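Local atomic coordinates of heme-binding protein A / AI-2 binding protein A (Helicobacter pylori SS1, PDB entry 6OFQ), a protein that binds short peptides in the periplasm and probably delivers them to an ABC transporter for import. Residues Ser465-Lys470 against Glu481-Lys486; Gly345-Ile350 against Ala487-His492. All blocks are in the same frame, centred on the assembly; numbering follows the deposited sequence.

Contacts 1 and 2 share helix 477-494, and their centres lie about 10 Å apart. Contact 1 packs helix 462-473 against the earlier part of that helix; contact 2 lays the 345-350 loop against the turns that follow. Several links run between them: Leu485 O and Asn347 ND2, 3.1 Å apart, make a probable hydrogen bond, while Leu467 CD1 touches Ile490 CD1 at 3.6 Å. Gln488, which carries much of contact 2, also ties back to Tyr484 of contact 1. Both contacts lie towards the periphery of this type II periplasmic binding protein, each with its centre about 22 Å from the centre of the chain.

Contact 1: Ser465-Lys470 against Glu481-Lys486; sequences SDLLIK and EALYLK
Leu467 puts its CD2 methyl against CD2 of Leu483, 3.7 Å away, the two side chains meeting at an oblique angle where the backbones of the two helices come nearest. The other branch of Leu467 does a separate job: CD1 lies 3.9 Å from Lys486 CB, so this one leucine bridges about one turn of the opposing helix. Its CG is anti to the carbonyl carbon (chi1 -75°), and from there the two methyls divide between Leu483 and Lys486. Leu483 is forked in much the same way. While its CD2 faces Leu467, its CD1 reaches Lys470, 3.8 Å from the carbonyl C and close to CB, and the two side chains cross at about a right angle. Both lysines thus contribute mainly the carbon near their backbones, and their amino ends lead away from the interface.

One step along each helix, Leu468 brings CD2 to the edge of the Tyr484 ring, in its plane, 3.8 Å from CE1. The tyrosine begins by pointing away from helix 462-473, but its ring swings back to meet it. A water then joins the helices beyond this edge: it donates to Leu468 O at 2.9 Å and accepts from Tyr484 OH at 2.6 Å. That hydroxyl is also hydrogen-bonded to Arg480 NH2.

No direct hydrogen bond crosses the pair. The axes of the two short segments approach to 8.9 Å, with N-to-C directions 167° apart, a nearly antiparallel helical hairpin. Helix 436-443 packs on Leu468 and Tyr484 through Leu439, and strand 497-510 follows the second helix in the chain.

Contact 2: Gly345-Ile350 against Ala487-His492; sequences GYNYNI and AQEIIH
Gln488 makes both direct hydrogen bonds to the loop, using the two ends of one amide. Its NE2 donates to Gly345 O at 2.8 Å, the acceptor lying almost in the amide plane, and also serves Tyr484 O one turn back on its own helix. Its OE1 accepts from Asn347 N at 2.9 Å, with the donor standing 36° out of the carbonyl plane. CD is anti to CA (chi2 168°), an extended chain that ends in the amide beside the loop. Held at both ends, the group has its rotation fixed and satisfies two loop backbone atoms.

A water adds a bridge beside this pair, accepting from Asn347 ND2 and donating to Glu489 OE2 at 2.5 Å. ND2 has a second, probable partner in Leu485 O, while OD1 of the same amide accepts from Asn349 N in an Asx turn that shapes the loop.

Apolar contact is concentrated on Ile350, whose two branches part. CG2, anti to the backbone N, sits over the centre of one face of the His492 imidazole in a CH-pi contact, 3.6 Å from the centroid and 9° off the ring normal. CD1 instead lies on the helix backbone, 3.4 Å from Gln488 O and 3.8 Å from Gln488 CB.

Tyr353, a few residues further along the chain, stacks its ring with His492 and hydrogen-bonds through OH to His492 O. Residues 345-350, part of the loop between strand 332-334 and helix 357-366, pack on helix 477-494, while helix 462-473 packs against Ala487, Ile490 and Ile491 of the same helix.

Contact 1: Ser465-Lys470 against Glu481-Lys486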
loop_
_atom_site.group_PDB
_atom_site.type_symbol
_atom_site.label_atom_id
_atom_site.label_comp_id
_atom_site.label_asym_id
_atom_site.label_seq_id
_atom_site.Cartn_x
_atom_site.Cartn_y
_atom_site.Cartn_z
ATOM N N SER A 465 14.388 9.226 -13.381
ATOM C CA SER A 465 13.165 9.975 -13.165
ATOM C C SER A 465 12.600 10.623 -14.438
ATOM O O SER A 465 11.389 10.495 -14.683
ATOM C CB SER A 465 13.355 11.023 -12.092
ATOM O OG SER A 465 13.639 10.470 -10.807
ATOM N N ASP A 466 13.504 10.994 -15.332
ATOM C CA ASP A 466 13.063 11.624 -16.584
ATOM C C ASP A 466 12.357 10.602 -17.452
ATOM O O ASP A 466 11.362 10.903 -18.158
ATOM C CB ASP A 466 14.214 12.237 -17.354
ATOM C CG ASP A 466 14.751 13.555 -16.743
ATOM O OD1 ASP A 466 14.097 14.102 -15.846
ATOM O OD2 ASP A 466 15.879 13.918 -17.181
ATOM N N LEU A 467 12.815 9.340 -17.448
ATOM C CA LEU A 467 12.110 8.319 -18.208
ATOM C C LEU A 467 10.743 8.055 -17.648
ATOM O O LEU A 467 9.781 7.841 -18.422
ATOM C CB LEU A 467 12.884 6.995 -18.195
ATOM C CG LEU A 467 14.133 6.947 -19.083
ATOM C CD1 LEU A 467 15.070 5.801 -18.724
ATOM C CD2 LEU A 467 13.773 6.824 -20.527
ATOM N N LEU A 468 10.618 8.045 -16.334
ATOM C CA LEU A 468 9.306 7.866 -15.708
ATOM C C LEU A 468 8.335 8.989 -16.043
ATOM O O LEU A 468 7.155 8.725 -16.252
ATOM C CB LEU A 468 9.387 7.761 -14.188
ATOM C CG LEU A 468 10.358 6.689 -13.639
ATOM C CD1 LEU A 468 10.202 6.592 -12.110
ATOM C CD2 LEU A 468 10.131 5.343 -14.274
ATOM N N ILE A 469 8.850 10.208 -16.127
ATOM C CA ILE A 469 8.037 11.338 -16.528
ATOM C C ILE A 469 7.578 11.200 -17.974
ATOM O O ILE A 469 6.395 11.377 -18.267
ATOM C CB ILE A 469 8.751 12.655 -16.223
ATOM C CG1 ILE A 469 8.933 12.893 -14.702
ATOM C CG2 ILE A 469 7.971 13.814 -16.891
ATOM C CD1 ILE A 469 9.973 13.924 -14.378
ATOM N N LYS A 470 8.489 10.834 -18.880
ATOM C CA LYS A 470 8.061 10.536 -20.235
ATOM C C LYS A 470 6.998 9.489 -20.315
ATOM O O LYS A 470 6.053 9.577 -21.105
ATOM C CB LYS A 470 9.229 10.085 -21.078
ATOM C CG LYS A 470 10.178 11.193 -21.400
ATOM C CD LYS A 470 11.257 10.679 -22.352
ATOM C CE LYS A 470 12.395 11.663 -22.523
ATOM N NZ LYS A 470 11.963 12.645 -23.534
ATOM N N GLU A 481 5.868 0.920 -22.051
ATOM C CA GLU A 481 6.683 -0.255 -21.724
ATOM C C GLU A 481 8.126 -0.011 -22.157
ATOM O O GLU A 481 9.078 -0.293 -21.402
ATOM C CB GLU A 481 6.137 -1.500 -22.427
ATOM C CG GLU A 481 6.851 -2.804 -22.082
ATOM C CD GLU A 481 5.926 -3.989 -22.417
ATOM O OE1 GLU A 481 5.479 -4.005 -23.583
ATOM O OE2 GLU A 481 5.468 -4.725 -21.500
ATOM N N ALA A 482 8.335 0.527 -23.365
ATOM C CA ALA A 482 9.718 0.750 -23.791
ATOM C C ALA A 482 10.494 1.644 -22.888
ATOM O O ALA A 482 11.648 1.405 -22.519
ATOM C CB ALA A 482 9.745 1.241 -25.246
ATOM N N LEU A 483 9.824 2.678 -22.385
ATOM C CA LEU A 483 10.447 3.610 -21.431
ATOM C C LEU A 483 10.682 2.943 -20.068
ATOM O O LEU A 483 11.739 3.134 -19.448
ATOM C CB LEU A 483 9.583 4.871 -21.295
ATOM C CG LEU A 483 9.488 5.732 -22.570
ATOM C CD1 LEU A 483 8.226 6.615 -22.563
ATOM C CD2 LEU A 483 10.716 6.613 -22.625
ATOM N N TYR A 484 9.702 2.165 -19.621
ATOM C CA TYR A 484 9.890 1.514 -18.329
ATOM C C TYR A 484 10.956 0.410 -18.352
ATOM O O TYR A 484 11.704 0.251 -17.368
ATOM C CB TYR A 484 8.588 0.917 -17.796
ATOM C CG TYR A 484 7.590 1.954 -17.339
ATOM C CD1 TYR A 484 8.011 2.985 -16.512
ATOM C CD2 TYR A 484 6.272 1.875 -17.692
ATOM C CE1 TYR A 484 7.086 3.941 -16.048
ATOM C CE2 TYR A 484 5.383 2.842 -17.280
ATOM C CZ TYR A 484 5.761 3.858 -16.414
ATOM O OH TYR A 484 4.830 4.814 -16.030
ATOM N N LEU A 485 11.149 -0.226 -19.511
ATOM C CA LEU A 485 12.228 -1.201 -19.648
ATOM C C LEU A 485 13.568 -0.522 -19.408
ATOM O O LEU A 485 14.452 -1.049 -18.706
ATOM C CB LEU A 485 12.146 -1.928 -20.983
ATOM C CG LEU A 485 11.010 -2.884 -21.214
ATOM C CD1 LEU A 485 10.883 -3.382 -22.644
ATOM C CD2 LEU A 485 11.052 -4.082 -20.304
ATOM N N LYS A 486 13.746 0.643 -20.032
ATOM C CA LYS A 486 14.995 1.369 -19.898
ATOM C C LYS A 486 15.142 1.857 -18.460
ATOM O O LYS A 486 16.250 1.804 -17.902
ATOM C CB LYS A 486 15.092 2.565 -20.880
ATOM C CG LYS A 486 15.103 2.202 -22.351
ATOM C CD LYS A 486 15.061 3.414 -23.278
ATOM C CE LYS A 486 14.906 2.863 -24.699
ATOM N NZ LYS A 486 14.356 3.954 -25.551
HETATM O O HOH W 1 5.946 6.697 -14.624
#

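Contact 2: Gly345-Ile350 against Ala487-His492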
loop_
_atom_site.group_PDB
_atom_site.type_symbol
_atom_site.label_atom_id
_atom_site.label_comp_id
_atom_site.label_asym_id
_atom_site.label_seq_id
_atom_site.Cartn_x
_atom_site.Cartn_y
_atom_site.Cartn_z
ATOM N N GLY A 345 5.150 -4.528 -18.317
ATOM C CA GLY A 345 6.303 -3.647 -18.383
ATOM C C GLY A 345 7.532 -4.135 -17.644
ATOM O O GLY A 345 8.612 -3.545 -17.739
ATOM N N TYR A 346 7.424 -5.272 -16.958
ATOM C CA TYR A 346 8.508 -5.893 -16.233
ATOM C C TYR A 346 9.627 -6.272 -17.190
ATOM O O TYR A 346 9.345 -6.781 -18.293
ATOM C CB TYR A 346 8.027 -7.167 -15.561
ATOM C CG TYR A 346 8.980 -7.919 -14.671
ATOM C CD1 TYR A 346 9.830 -8.917 -15.156
ATOM C CD2 TYR A 346 8.998 -7.682 -13.318
ATOM C CE1 TYR A 346 10.667 -9.642 -14.357
ATOM C CE2 TYR A 346 9.901 -8.346 -12.482
ATOM C CZ TYR A 346 10.670 -9.348 -12.989
ATOM O OH TYR A 346 11.524 -10.014 -12.148
ATOM N N ASN A 347 10.873 -5.983 -16.806
ATOM C CA ASN A 347 11.979 -6.208 -17.693
ATOM C C ASN A 347 12.501 -7.618 -17.400
ATOM O O ASN A 347 13.288 -7.854 -16.470
ATOM C CB ASN A 347 13.064 -5.149 -17.495
ATOM C CG ASN A 347 14.124 -5.209 -18.569
ATOM O OD1 ASN A 347 14.401 -6.312 -19.048
ATOM N ND2 ASN A 347 14.730 -4.098 -18.944
ATOM N N TYR A 348 12.158 -8.526 -18.318
ATOM C CA TYR A 348 12.593 -9.936 -18.199
ATOM C C TYR A 348 14.016 -10.145 -18.665
ATOM O O TYR A 348 14.518 -11.290 -18.522
ATOM C CB TYR A 348 11.626 -10.791 -19.039
ATOM C CG TYR A 348 10.263 -10.883 -18.418
ATOM C CD1 TYR A 348 9.998 -11.768 -17.392
ATOM C CD2 TYR A 348 9.239 -10.062 -18.876
ATOM C CE1 TYR A 348 8.771 -11.750 -16.738
ATOM C CE2 TYR A 348 8.007 -10.066 -18.241
ATOM C CZ TYR A 348 7.760 -10.963 -17.209
ATOM O OH TYR A 348 6.526 -10.874 -16.573
ATOM N N ASN A 349 14.672 -9.158 -19.257
ATOM C CA ASN A 349 16.027 -9.219 -19.735
ATOM C C ASN A 349 17.095 -8.925 -18.711
ATOM O O ASN A 349 18.159 -9.511 -18.792
ATOM C CB ASN A 349 16.254 -8.374 -20.975
ATOM C CG ASN A 349 17.416 -8.860 -21.817
ATOM O OD1 ASN A 349 17.436 -10.022 -22.190
ATOM N ND2 ASN A 349 18.367 -8.000 -22.124
ATOM N N ILE A 350 16.731 -8.304 -17.593
ATOM C CA ILE A 350 17.723 -8.003 -16.581
ATOM C C ILE A 350 18.049 -9.273 -15.786
ATOM O O ILE A 350 17.157 -10.033 -15.400
ATOM C CB ILE A 350 17.155 -6.916 -15.672
ATOM C CG1 ILE A 350 17.058 -5.622 -16.490
ATOM C CG2 ILE A 350 18.008 -6.648 -14.435
ATOM C CD1 ILE A 350 16.435 -4.469 -15.796
ATOM N N ALA A 487 14.060 2.354 -17.854
ATOM C CA ALA A 487 14.166 2.783 -16.473
ATOM C C ALA A 487 14.666 1.648 -15.563
ATOM O O ALA A 487 15.457 1.859 -14.635
ATOM C CB ALA A 487 12.862 3.399 -15.982
ATOM N N GLN A 488 14.167 0.432 -15.763
ATOM C CA GLN A 488 14.569 -0.716 -14.959
ATOM C C GLN A 488 16.027 -1.012 -15.136
ATOM O O GLN A 488 16.681 -1.429 -14.191
ATOM C CB GLN A 488 13.657 -1.883 -15.285
ATOM C CG GLN A 488 12.295 -1.771 -14.650
ATOM C CD GLN A 488 11.310 -2.768 -15.217
ATOM O OE1 GLN A 488 11.256 -3.917 -14.782
ATOM N NE2 GLN A 488 10.668 -2.378 -16.301
ATOM N N GLU A 489 16.561 -0.816 -16.346
ATOM C CA GLU A 489 18.004 -0.934 -16.485
ATOM C C GLU A 489 18.829 0.000 -15.618
ATOM O O GLU A 489 19.870 -0.341 -15.043
ATOM C CB GLU A 489 18.437 -0.746 -17.953
ATOM C CG GLU A 489 17.866 -1.733 -18.929
ATOM C CD GLU A 489 18.244 -1.335 -20.358
ATOM O OE1 GLU A 489 18.787 -0.244 -20.724
ATOM O OE2 GLU A 489 17.861 -2.171 -21.184
ATOM N N ILE A 490 18.393 1.258 -15.586
ATOM C CA ILE A 490 19.123 2.321 -14.867
ATOM C C ILE A 490 19.107 1.985 -13.377
ATOM O O ILE A 490 20.159 2.047 -12.720
ATOM C CB ILE A 490 18.568 3.727 -15.153
ATOM C CG1 ILE A 490 18.837 4.068 -16.642
ATOM C CG2 ILE A 490 19.201 4.749 -14.223
ATOM C CD1 ILE A 490 18.160 5.350 -16.993
ATOM N N ILE A 491 17.956 1.683 -12.791
ATOM C CA ILE A 491 17.932 1.462 -11.349
ATOM C C ILE A 491 18.680 0.163 -11.008
ATOM O O ILE A 491 19.366 0.124 -9.981
ATOM C CB ILE A 491 16.488 1.481 -10.795
ATOM C CG1 ILE A 491 16.488 1.455 -9.261
ATOM C CG2 ILE A 491 15.646 0.363 -11.361
ATOM C CD1 ILE A 491 15.181 1.743 -8.572
ATOM N N HIS A 492 18.627 -0.859 -11.845
ATOM C CA HIS A 492 19.481 -2.025 -11.661
ATOM C C HIS A 492 20.969 -1.687 -11.614
ATOM O O HIS A 492 21.718 -2.127 -10.731
ATOM C CB HIS A 492 19.221 -3.069 -12.710
ATOM C CG HIS A 492 20.083 -4.279 -12.594
ATOM N ND1 HIS A 492 19.857 -5.307 -11.700
ATOM C CD2 HIS A 492 21.154 -4.639 -13.330
ATOM C CE1 HIS A 492 20.741 -6.260 -11.921
ATOM N NE2 HIS A 492 21.500 -5.909 -12.939
HETATM O O HOH W 2 16.764 -4.393 -20.822
#